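Tyrosinase (Aspergillus oryzae, PDB 6JU8) probably oxidises L-tyrosine and L-dopa to L-dopaquinone with molecular oxygen, through a two-copper centre in the central domain that this chain contains. Local coordinates at residues Gly69-Pro74 with Thr105-Tyr110; Gly165-Leu170 with Arg260-Leu265; Gly299-Thr304 with Met326-Ile331; Asn334-Val339 with Pro370-His375. The protein carries 1 engineered substitution. One frame throughout, in Å; residues are numbered along the deposited sequence.

Overall arrangement
Following the chain from the N terminus, the four contacts come in series: each closes before the next opens, and none nest or cross. Contact 1 closes a 30-residue loop, bringing the segment after helix 64-69 onto helix 103-129 at one copper. Contact 2 closes the longest excursion, 89 residues, and lays loop 165-170 on helix 258-267. Contact 3 closes a 21-residue loop between the end of helix 298-302 and the start of helix 328-340. Contact 4 closes a 30-residue one, joining that same helix to helix 371-389 at the second copper. It touches the other three contacts, and its water is also bound at contact 1, joining the two copper sites.

Contact 1: residues Gly69-Pro74 with Thr105-Tyr110; sequences GIHGAP and TWHRVY. With CU (copper (II) ion), chain C.
The imidazoles of His71 and His107 meet rim to rim beside a copper ion: each NE2 lies at the edge of the other ring, near its plane, and the two planes stand 64° apart. One face of the His107 ring is covered by its neighbour Trp106, whose CE3 sits over the centre. The CH2 corner of the same indole lies above a face of Tyr110, offset toward the rim. At the edge of the indole, Ile70 CG2 touches Trp106 CZ2 at 3.8 Å. Ile70 CB packs on Tyr110 CE1 at 3.8 Å, the two side chains sliding past each other.

Copper is held by His71 NE2 at 2.1 Å, by His107 NE2 at 2.0 Å and by a water, with His98 as the third histidine of this half of the type-3 copper site. The His71 side chain leaves with CG anti to the backbone N (chi1 -173°), which sends the ring to the metal while CB rests 3.3 Å from Tyr110 OH. That hydroxyl is bonded to Leu67 O, and His107 ND1 is held by Phe103 O, which helps fix the ring.

The histidine loop thus emerges from helix 64-69 and lies against helix 103-129, whose Arg108 reaches helix 371-389 in a salt bridge with Asp380.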
# COMPACT_ATOMS: atom_id res chain seq x y z
N GLY A 69 -18.04 -15.69 -0.28
CA GLY A 69 -17.84 -17.11 -0.04
C GLY A 69 -18.57 -17.98 -1.03
O GLY A 69 -18.21 -19.14 -1.22
N ILE A 70 -19.59 -17.46 -1.72
CA ILE A 70 -20.26 -18.28 -2.75
C ILE A 70 -19.27 -18.75 -3.78
O ILE A 70 -19.36 -19.88 -4.28
CB ILE A 70 -21.38 -17.44 -3.41
CG1 ILE A 70 -22.54 -17.19 -2.44
CG2 ILE A 70 -21.86 -18.12 -4.68
CD1 ILE A 70 -23.52 -16.13 -2.88
N HIS A 71 -18.34 -17.88 -4.15
CA HIS A 71 -17.45 -18.12 -5.28
C HIS A 71 -16.49 -19.28 -5.01
O HIS A 71 -16.22 -20.07 -5.90
CB HIS A 71 -16.67 -16.84 -5.55
CG HIS A 71 -15.81 -16.83 -6.76
ND1 HIS A 71 -14.43 -16.96 -6.64
CD2 HIS A 71 -16.07 -16.73 -8.07
CE1 HIS A 71 -13.91 -16.91 -7.87
NE2 HIS A 71 -14.87 -16.77 -8.75
N GLY A 72 -15.92 -19.37 -3.80
CA GLY A 72 -14.82 -20.26 -3.50
C GLY A 72 -14.76 -20.64 -2.04
O GLY A 72 -15.73 -21.11 -1.46
N ALA A 73 -13.57 -20.49 -1.45
CA ALA A 73 -13.36 -20.82 -0.05
C ALA A 73 -14.22 -19.91 0.81
O ALA A 73 -14.42 -18.74 0.44
CB ALA A 73 -11.88 -20.68 0.31
N PRO A 74 -14.71 -20.34 1.97
CA PRO A 74 -14.38 -21.61 2.63
C PRO A 74 -15.19 -22.83 2.21
O PRO A 74 -15.15 -23.87 2.89
CB PRO A 74 -14.66 -21.29 4.12
CG PRO A 74 -15.79 -20.28 4.05
CD PRO A 74 -15.48 -19.42 2.85
N THR A 105 -22.39 -16.88 -17.79
CA THR A 105 -23.76 -16.73 -17.28
C THR A 105 -23.83 -16.94 -15.79
O THR A 105 -24.58 -16.23 -15.08
CB THR A 105 -24.72 -17.66 -18.05
OG1 THR A 105 -24.11 -18.96 -18.05
CG2 THR A 105 -24.89 -17.17 -19.48
N TRP A 106 -23.03 -17.88 -15.26
CA TRP A 106 -22.98 -17.98 -13.78
C TRP A 106 -22.57 -16.65 -13.20
O TRP A 106 -23.17 -16.14 -12.24
CB TRP A 106 -22.00 -19.12 -13.38
CG TRP A 106 -22.08 -19.35 -11.89
CD1 TRP A 106 -22.90 -20.25 -11.27
CD2 TRP A 106 -21.35 -18.68 -10.87
NE1 TRP A 106 -22.74 -20.19 -9.90
CE2 TRP A 106 -21.79 -19.23 -9.64
CE3 TRP A 106 -20.39 -17.66 -10.86
CZ2 TRP A 106 -21.29 -18.79 -8.41
CZ3 TRP A 106 -19.89 -17.24 -9.64
CH2 TRP A 106 -20.33 -17.79 -8.42
N HIS A 107 -21.51 -16.03 -13.76
CA HIS A 107 -21.05 -14.76 -13.20
C HIS A 107 -22.01 -13.63 -13.46
O HIS A 107 -22.07 -12.70 -12.62
CB HIS A 107 -19.63 -14.45 -13.72
CG HIS A 107 -18.59 -15.32 -13.11
ND1 HIS A 107 -18.25 -16.58 -13.59
CD2 HIS A 107 -17.81 -15.15 -12.02
CE1 HIS A 107 -17.29 -17.11 -12.82
NE2 HIS A 107 -17.02 -16.26 -11.85
N ARG A 108 -22.80 -13.66 -14.53
CA ARG A 108 -23.81 -12.63 -14.76
C ARG A 108 -24.77 -12.61 -13.58
O ARG A 108 -25.12 -11.53 -13.07
CB ARG A 108 -24.54 -12.90 -16.08
CG ARG A 108 -25.71 -11.92 -16.31
CD ARG A 108 -26.17 -11.91 -17.77
NE ARG A 108 -25.20 -11.26 -18.63
CZ ARG A 108 -25.18 -11.26 -19.95
NH1 ARG A 108 -26.11 -11.88 -20.67
NH2 ARG A 108 -24.19 -10.63 -20.58
N VAL A 109 -25.22 -13.79 -13.15
CA VAL A 109 -26.15 -13.85 -12.01
C VAL A 109 -25.45 -13.42 -10.73
O VAL A 109 -26.03 -12.69 -9.90
CB VAL A 109 -26.76 -15.26 -11.87
CG1 VAL A 109 -27.75 -15.29 -10.70
CG2 VAL A 109 -27.49 -15.73 -13.13
N TYR A 110 -24.20 -13.83 -10.52
CA TYR A 110 -23.47 -13.49 -9.30
C TYR A 110 -23.33 -11.99 -9.15
O TYR A 110 -23.56 -11.46 -8.04
CB TYR A 110 -22.10 -14.15 -9.36
CG TYR A 110 -21.30 -14.23 -8.09
CD1 TYR A 110 -21.88 -14.36 -6.83
CD2 TYR A 110 -19.90 -14.21 -8.16
CE1 TYR A 110 -21.12 -14.46 -5.68
CE2 TYR A 110 -19.12 -14.35 -7.02
CZ TYR A 110 -19.73 -14.45 -5.77
OH TYR A 110 -18.92 -14.57 -4.67
CU CU C . -15.43 -16.87 -10.81
O HOH W 1 -13.97 -15.65 -11.12

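Contact 2: residues Gly165-Leu170 with Arg260-Leu265; sequences GDELRL and RANLAL. With NO3 (nitrate ion), chain E.
Leu168, Arg169 and Leu170, in an extended loop, lie along helix 258-267 in a buried contact that combines leucine packing with one side-chain clamp on the loop backbone. The clamp is Asn262, whose CG stands anti to the carbonyl carbon (chi1 -74°), bringing the amide to the loop backbone. OD1 accepts from Leu170 N at 2.8 Å. The bond is nearly straight (171°), the donor tilted 27° from the carbonyl plane. ND2 donates a hydrogen bond to a water 3.0 Å from ND2, which donates to Leu170 O, so one asparagine ties both backbone polar atoms of Leu170.

Glu167 has two conformers; in the one given, OE2 accepts from a second water that Asn262 ND2 also reaches, while OE1 forms a salt bridge with Arg169 NE at 2.9 Å and bonds Tyr246 OH of the second subunit.

Beside the clamp, Leu170 CD1 packs on Ala261 CB at 3.8 Å, and its CD2 meets Leu265 CD1 at 4.1 Å, crossing at about a right angle. Leu168 CB comes within 4.3 Å of Leu265 CB.

At the dimer interface, Arg169 also makes a cation-pi contact with Tyr246 of the second subunit. Arg260 NE and its counterpart there share a nitrate, probably from the crystallisation liquor.

Inward, Leu170 rests on Val339 of helix 328-340, while Leu168 and Leu265 both lean on Leu283 of helix 283-292.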
# COMPACT_ATOMS: atom_id res chain seq x y z
N GLY A 165 -5.59 9.38 -22.19
CA GLY A 165 -4.56 8.70 -21.42
C GLY A 165 -3.76 7.70 -22.23
O GLY A 165 -4.02 7.47 -23.41
N ASP A 166 -2.77 7.08 -21.61
CA ASP A 166 -1.74 6.29 -22.26
C ASP A 166 -1.54 4.94 -21.58
O ASP A 166 -0.77 4.10 -22.05
CB ASP A 166 -0.43 7.09 -22.24
CG ASP A 166 0.04 7.48 -20.85
OD1 ASP A 166 -0.77 7.56 -19.90
OD2 ASP A 166 1.28 7.72 -20.70
N GLU A 167 -2.14 4.74 -20.41
CA GLU A 167 -1.91 3.75 -19.36
C GLU A 167 -3.20 3.06 -18.93
O GLU A 167 -4.17 3.77 -18.59
CB GLU A 167 -1.29 4.39 -18.10
CG GLU A 167 -0.77 3.41 -17.07
CD GLU A 167 -0.39 3.94 -15.70
OE1 GLU A 167 -0.70 5.09 -15.33
OE2 GLU A 167 0.25 3.20 -14.91
N LEU A 168 -3.28 1.73 -18.87
CA LEU A 168 -4.37 1.07 -18.17
C LEU A 168 -4.13 1.19 -16.68
O LEU A 168 -2.98 1.20 -16.21
CB LEU A 168 -4.42 -0.39 -18.61
CG LEU A 168 -4.49 -0.67 -20.11
CD1 LEU A 168 -4.43 -2.17 -20.35
CD2 LEU A 168 -5.77 -0.08 -20.68
N ARG A 169 -5.20 1.31 -15.90
CA ARG A 169 -5.02 1.52 -14.47
C ARG A 169 -6.14 0.84 -13.69
O ARG A 169 -7.29 0.80 -14.15
CB ARG A 169 -5.09 3.00 -14.09
CG ARG A 169 -3.97 3.86 -14.71
CD ARG A 169 -4.12 5.28 -14.16
NE ARG A 169 -3.29 6.23 -14.90
CZ ARG A 169 -3.44 7.54 -14.76
NH1 ARG A 169 -4.39 8.01 -13.95
NH2 ARG A 169 -2.65 8.36 -15.45
N LEU A 170 -5.82 0.41 -12.47
CA LEU A 170 -6.92 0.14 -11.53
C LEU A 170 -7.81 1.37 -11.34
O LEU A 170 -7.37 2.51 -11.47
CB LEU A 170 -6.39 -0.25 -10.15
CG LEU A 170 -5.53 -1.50 -10.05
CD1 LEU A 170 -5.26 -1.90 -8.60
CD2 LEU A 170 -6.08 -2.67 -10.82
N ARG A 260 2.03 -1.90 -8.55
CA ARG A 260 2.55 -3.13 -9.17
C ARG A 260 1.46 -3.72 -10.07
O ARG A 260 1.73 -4.25 -11.14
CB ARG A 260 3.00 -4.12 -8.10
CG ARG A 260 3.88 -5.23 -8.69
CD ARG A 260 4.79 -5.80 -7.59
NE ARG A 260 5.90 -4.87 -7.38
CZ ARG A 260 7.09 -5.16 -6.92
NH1 ARG A 260 7.38 -6.40 -6.54
NH2 ARG A 260 8.02 -4.21 -6.83
N ALA A 261 0.19 -3.63 -9.63
CA ALA A 261 -0.93 -4.08 -10.46
C ALA A 261 -0.98 -3.28 -11.76
O ALA A 261 -1.11 -3.82 -12.85
CB ALA A 261 -2.24 -3.90 -9.72
N ASN A 262 -0.80 -1.96 -11.68
CA ASN A 262 -0.82 -1.16 -12.89
C ASN A 262 0.36 -1.50 -13.80
O ASN A 262 0.19 -1.59 -15.03
CB ASN A 262 -0.78 0.34 -12.57
CG ASN A 262 -2.09 0.87 -12.04
OD1 ASN A 262 -3.08 0.15 -11.95
ND2 ASN A 262 -2.09 2.15 -11.66
N LEU A 263 1.53 -1.75 -13.23
CA LEU A 263 2.67 -2.18 -14.04
C LEU A 263 2.33 -3.46 -14.80
O LEU A 263 2.60 -3.59 -16.00
CB LEU A 263 3.89 -2.43 -13.14
CG LEU A 263 5.17 -2.89 -13.83
CD1 LEU A 263 5.74 -1.79 -14.72
CD2 LEU A 263 6.22 -3.29 -12.79
N ALA A 264 1.75 -4.44 -14.11
CA ALA A 264 1.40 -5.72 -14.72
C ALA A 264 0.36 -5.54 -15.83
O ALA A 264 0.46 -6.17 -16.87
CB ALA A 264 0.83 -6.66 -13.66
N LEU A 265 -0.65 -4.70 -15.62
CA LEU A 265 -1.67 -4.47 -16.65
C LEU A 265 -1.02 -3.98 -17.94
O LEU A 265 -1.43 -4.42 -19.02
CB LEU A 265 -2.72 -3.48 -16.17
CG LEU A 265 -3.62 -3.90 -15.01
CD1 LEU A 265 -4.37 -2.67 -14.53
CD2 LEU A 265 -4.59 -4.99 -15.43
N NO3 E . 4.88 -1.66 -6.11
O1 NO3 E . 4.72 -0.47 -5.83
O2 NO3 E . 4.36 -2.58 -5.50
O3 NO3 E . 5.66 -1.87 -7.07
O HOH W 2 0.97 3.17 -12.25
O HOH W 3 -4.70 3.34 -10.67

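Contact 3: residues Gly299-Thr304 with Met326-Ile331; sequences GEFSST and MNLEAI
Glu329 reaches across to Ser303 and Thr304 with an extended side chain, CG anti to the backbone N (chi1 -173°), and a single oxygen does the work. OE1 accepts from Ser303 OG at 2.9 Å, met almost head-on along its C-O direction, and from Thr304 N at 3.0 Å, which arrives well above the carboxylate plane. Ser303 has left the helix, and its OG, anti to its own N, is well placed for this; the same hydroxyl is also bonded to Arg305 N. Just before it, the buried Ser302 O finds no partner in the model.

Asn327 is the N-cap of helix 328-340. Its CG is tucked between the backbone N and the carbonyl carbon (chi1 69°), folding OD1 back to accept from Ala330 N at 2.8 Å, while CB presses on the carbonyl of Glu300 at 3.2 Å from O. Next to it, Leu328 N donates to Phe301 O at 2.9 Å, joining the last turn of helix 298-302 to the first turn of the other helix. Phe301 turns its ring so that Leu328 CB lies over one face, a CH-pi contact of 4.2 Å to the centroid.

Glu329 OE2 accepts from Asn99 N, and Thr304 OG1 is bonded to Asn99 OD1. Gripped at both oxygens, the carboxylate ties the loop after helix 298-302 and the residue following the copper ligand His98 to helix 328-340.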
# COMPACT_ATOMS: atom_id res chain seq x y z
N GLY A 299 -19.16 -21.28 -27.67
CA GLY A 299 -18.22 -22.15 -26.94
C GLY A 299 -16.83 -21.53 -26.96
O GLY A 299 -16.12 -21.48 -25.94
N GLU A 300 -16.39 -21.09 -28.15
CA GLU A 300 -15.04 -20.57 -28.32
C GLU A 300 -14.86 -19.23 -27.61
O GLU A 300 -13.76 -18.92 -27.14
CB GLU A 300 -14.72 -20.33 -29.80
CG GLU A 300 -14.81 -21.53 -30.71
CD GLU A 300 -14.61 -21.07 -32.15
OE1 GLU A 300 -13.57 -21.44 -32.71
OE2 GLU A 300 -15.48 -20.38 -32.72
N PHE A 301 -15.91 -18.40 -27.61
CA PHE A 301 -15.86 -17.08 -26.97
C PHE A 301 -15.80 -17.23 -25.45
O PHE A 301 -15.06 -16.52 -24.77
CB PHE A 301 -17.10 -16.28 -27.36
CG PHE A 301 -17.34 -15.08 -26.50
CD1 PHE A 301 -16.60 -13.91 -26.70
CD2 PHE A 301 -18.28 -15.12 -25.48
CE1 PHE A 301 -16.75 -12.82 -25.87
CE2 PHE A 301 -18.46 -14.01 -24.67
CZ PHE A 301 -17.70 -12.87 -24.87
N SER A 302 -16.63 -18.12 -24.92
CA SER A 302 -17.00 -18.08 -23.51
C SER A 302 -16.00 -18.72 -22.55
O SER A 302 -16.03 -18.37 -21.36
CB SER A 302 -18.36 -18.81 -23.28
OG SER A 302 -18.26 -20.17 -23.66
N SER A 303 -15.18 -19.67 -23.00
CA SER A 303 -14.49 -20.50 -22.01
C SER A 303 -13.17 -21.04 -22.50
O SER A 303 -13.01 -21.37 -23.69
CB SER A 303 -15.39 -21.68 -21.60
OG SER A 303 -14.81 -22.48 -20.59
N THR A 304 -12.27 -21.26 -21.53
CA THR A 304 -11.05 -22.04 -21.75
C THR A 304 -11.36 -23.49 -22.08
O THR A 304 -10.47 -24.21 -22.58
CB THR A 304 -10.14 -21.97 -20.51
OG1 THR A 304 -10.90 -22.29 -19.34
CG2 THR A 304 -9.60 -20.55 -20.33
N MET A 326 -7.79 -14.43 -28.08
CA MET A 326 -7.92 -15.14 -26.81
C MET A 326 -9.35 -15.03 -26.30
O MET A 326 -9.94 -13.96 -26.38
CB MET A 326 -6.94 -14.52 -25.80
CG MET A 326 -6.97 -15.15 -24.42
SD MET A 326 -5.69 -14.46 -23.37
CE MET A 326 -4.20 -15.12 -24.11
N ASN A 327 -9.92 -16.12 -25.78
CA ASN A 327 -11.31 -16.11 -25.32
C ASN A 327 -11.51 -15.25 -24.07
O ASN A 327 -10.57 -14.86 -23.37
CB ASN A 327 -11.77 -17.55 -25.10
CG ASN A 327 -11.09 -18.22 -23.94
OD1 ASN A 327 -11.40 -17.93 -22.79
ND2 ASN A 327 -10.16 -19.14 -24.22
N LEU A 328 -12.78 -14.95 -23.77
CA LEU A 328 -13.15 -14.09 -22.66
C LEU A 328 -12.61 -14.58 -21.32
O LEU A 328 -12.07 -13.82 -20.50
CB LEU A 328 -14.68 -14.06 -22.55
CG LEU A 328 -15.24 -13.26 -21.37
CD1 LEU A 328 -15.15 -11.77 -21.66
CD2 LEU A 328 -16.68 -13.68 -21.10
N GLU A 329 -12.74 -15.89 -21.06
CA GLU A 329 -12.34 -16.42 -19.76
C GLU A 329 -10.82 -16.33 -19.59
O GLU A 329 -10.35 -15.97 -18.51
CB GLU A 329 -12.80 -17.86 -19.61
CG GLU A 329 -12.57 -18.42 -18.22
CD GLU A 329 -13.17 -19.80 -18.00
OE1 GLU A 329 -13.61 -20.48 -18.95
OE2 GLU A 329 -13.16 -20.21 -16.82
N ALA A 330 -10.07 -16.65 -20.64
CA ALA A 330 -8.61 -16.57 -20.61
C ALA A 330 -8.15 -15.15 -20.35
O ALA A 330 -7.21 -14.90 -19.59
CB ALA A 330 -8.06 -17.13 -21.93
N ILE A 331 -8.74 -14.17 -21.05
CA ILE A 331 -8.37 -12.77 -20.78
C ILE A 331 -8.63 -12.45 -19.32
O ILE A 331 -7.81 -11.89 -18.59
CB ILE A 331 -9.10 -11.78 -21.69
CG1 ILE A 331 -8.69 -11.96 -23.16
CG2 ILE A 331 -8.86 -10.35 -21.23
CD1 ILE A 331 -9.47 -11.09 -24.14
O HOH W 4 -10.12 -21.10 -17.01

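Contact 4: residues Asn334-Val339 with Pro370-His375; sequences NVHNWV and PIFWLH. With CU (copper (II) ion), chain D.
His375 and His336 bury the most surface here, and they meet edge to face: the rim of His375 points at a face of His336, the planes at 84° and the centroids 4.9 Å apart. His375 CD2 is the atom over that face, displaced toward the NE2-CD2 bond of His336. With CG anti to the backbone N (chi1 179°), the His375 ring reaches straight across between the helices, where Val335 CG1 touches its CE1 at 3.4 Å. It is not a copper ligand; its NE2 is hydrogen-bonded to His332 O instead.

His336 is the ligand, its NE2 1.9 Å from copper, and its ND1 is bonded to Met360 O, so both ring nitrogens are held and the imidazole cannot easily turn. Phe372 comes to its edge, CD2 lying 3.7 Å from His336 CE1, and completes an aromatic cluster of three rings.

The two segments belong to helices 328-340 and 371-389, which run roughly antiparallel at 150°, their local axes 11.5 Å apart. They are two of the four helices of the bundle that carries the type-3 copper centre in this family, and supply His332, His336 and His376 to this ion; a water at 2.3 Å from copper also binds the other copper.

Val339, third in surface buried by the contact, meets Ile371 tip to tip, CG1 to CG2 at 3.8 Å, one turn along from the histidines. Beyond this pair, Val339 also packs on Trp150.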
# COMPACT_ATOMS: atom_id res chain seq x y z
N ASN A 334 -6.04 -13.79 -16.86
CA ASN A 334 -4.83 -12.97 -16.83
C ASN A 334 -5.08 -11.71 -16.01
O ASN A 334 -4.24 -11.31 -15.19
CB ASN A 334 -4.40 -12.64 -18.26
CG ASN A 334 -3.65 -13.78 -18.88
OD1 ASN A 334 -2.45 -13.97 -18.62
ND2 ASN A 334 -4.31 -14.54 -19.74
N VAL A 335 -6.21 -11.03 -16.21
CA VAL A 335 -6.45 -9.80 -15.44
C VAL A 335 -6.52 -10.11 -13.96
O VAL A 335 -5.96 -9.37 -13.15
CB VAL A 335 -7.72 -9.09 -15.95
CG1 VAL A 335 -8.02 -7.90 -15.07
CG2 VAL A 335 -7.52 -8.66 -17.40
N HIS A 336 -7.15 -11.22 -13.54
CA HIS A 336 -7.10 -11.63 -12.14
C HIS A 336 -5.65 -11.71 -11.64
O HIS A 336 -5.30 -11.20 -10.57
CB HIS A 336 -7.73 -13.01 -11.97
CG HIS A 336 -9.19 -13.03 -11.65
ND1 HIS A 336 -9.66 -12.73 -10.39
CD2 HIS A 336 -10.28 -13.36 -12.38
CE1 HIS A 336 -10.97 -12.88 -10.35
NE2 HIS A 336 -11.39 -13.23 -11.56
N ASN A 337 -4.78 -12.37 -12.43
CA ASN A 337 -3.39 -12.52 -12.00
C ASN A 337 -2.71 -11.16 -11.86
O ASN A 337 -1.96 -10.92 -10.90
CB ASN A 337 -2.62 -13.36 -13.02
CG ASN A 337 -2.99 -14.83 -12.94
OD1 ASN A 337 -3.53 -15.29 -11.94
ND2 ASN A 337 -2.65 -15.53 -14.01
N TRP A 338 -2.94 -10.29 -12.84
CA TRP A 338 -2.21 -9.01 -12.88
C TRP A 338 -2.69 -8.07 -11.79
O TRP A 338 -1.91 -7.25 -11.31
CB TRP A 338 -2.34 -8.36 -14.27
CG TRP A 338 -1.80 -9.25 -15.35
CD1 TRP A 338 -0.91 -10.28 -15.23
CD2 TRP A 338 -2.16 -9.16 -16.73
NE1 TRP A 338 -0.71 -10.84 -16.47
CE2 TRP A 338 -1.45 -10.17 -17.41
CE3 TRP A 338 -3.01 -8.33 -17.49
CZ2 TRP A 338 -1.55 -10.39 -18.78
CZ3 TRP A 338 -3.10 -8.55 -18.84
CH2 TRP A 338 -2.37 -9.57 -19.50
N VAL A 339 -3.96 -8.17 -11.38
CA VAL A 339 -4.46 -7.32 -10.29
C VAL A 339 -3.98 -7.85 -8.95
O VAL A 339 -3.57 -7.07 -8.08
CB VAL A 339 -6.00 -7.28 -10.30
CG1 VAL A 339 -6.56 -6.59 -9.06
CG2 VAL A 339 -6.50 -6.56 -11.55
N PRO A 370 -12.70 -6.41 -3.05
CA PRO A 370 -13.83 -5.70 -3.67
C PRO A 370 -13.68 -5.40 -5.15
O PRO A 370 -14.69 -5.21 -5.84
CB PRO A 370 -13.89 -4.39 -2.84
CG PRO A 370 -13.39 -4.83 -1.48
CD PRO A 370 -12.22 -5.75 -1.79
N ILE A 371 -12.45 -5.32 -5.69
CA ILE A 371 -12.33 -5.13 -7.14
C ILE A 371 -12.85 -6.32 -7.94
O ILE A 371 -13.16 -6.17 -9.13
CB ILE A 371 -10.88 -4.79 -7.55
CG1 ILE A 371 -10.87 -4.08 -8.91
CG2 ILE A 371 -9.99 -6.03 -7.51
CD1 ILE A 371 -9.50 -3.64 -9.38
N PHE A 372 -12.92 -7.51 -7.34
CA PHE A 372 -13.46 -8.70 -8.00
C PHE A 372 -14.74 -8.36 -8.75
O PHE A 372 -14.95 -8.73 -9.91
CB PHE A 372 -13.74 -9.78 -6.95
CG PHE A 372 -14.44 -11.00 -7.52
CD1 PHE A 372 -15.83 -11.03 -7.59
CD2 PHE A 372 -13.69 -12.08 -7.98
CE1 PHE A 372 -16.46 -12.15 -8.13
CE2 PHE A 372 -14.31 -13.19 -8.50
CZ PHE A 372 -15.70 -13.21 -8.56
N TRP A 373 -15.66 -7.68 -8.07
CA TRP A 373 -17.00 -7.46 -8.60
C TRP A 373 -16.99 -6.46 -9.74
O TRP A 373 -17.80 -6.54 -10.65
CB TRP A 373 -17.87 -6.96 -7.44
CG TRP A 373 -17.77 -7.83 -6.21
CD1 TRP A 373 -16.94 -7.65 -5.14
CD2 TRP A 373 -18.54 -9.01 -5.92
NE1 TRP A 373 -17.13 -8.65 -4.21
CE2 TRP A 373 -18.12 -9.49 -4.67
CE3 TRP A 373 -19.56 -9.71 -6.61
CZ2 TRP A 373 -18.68 -10.63 -4.09
CZ3 TRP A 373 -20.11 -10.85 -6.03
CH2 TRP A 373 -19.66 -11.30 -4.76
N LEU A 374 -16.06 -5.50 -9.66
CA LEU A 374 -15.91 -4.49 -10.71
C LEU A 374 -15.30 -5.08 -11.96
O LEU A 374 -15.73 -4.77 -13.08
CB LEU A 374 -15.06 -3.34 -10.17
CG LEU A 374 -15.51 -2.70 -8.86
CD1 LEU A 374 -14.54 -1.60 -8.46
CD2 LEU A 374 -16.94 -2.18 -8.91
N HIS A 375 -14.34 -5.97 -11.76
CA HIS A 375 -13.80 -6.78 -12.87
C HIS A 375 -14.91 -7.60 -13.51
O HIS A 375 -15.11 -7.59 -14.74
CB HIS A 375 -12.70 -7.68 -12.31
CG HIS A 375 -12.07 -8.59 -13.31
ND1 HIS A 375 -11.72 -8.19 -14.58
CD2 HIS A 375 -11.68 -9.90 -13.17
CE1 HIS A 375 -11.16 -9.23 -15.19
NE2 HIS A 375 -11.12 -10.28 -14.37
CU CU D . -13.16 -13.73 -12.02
O HOH W 1 -13.97 -15.65 -11.12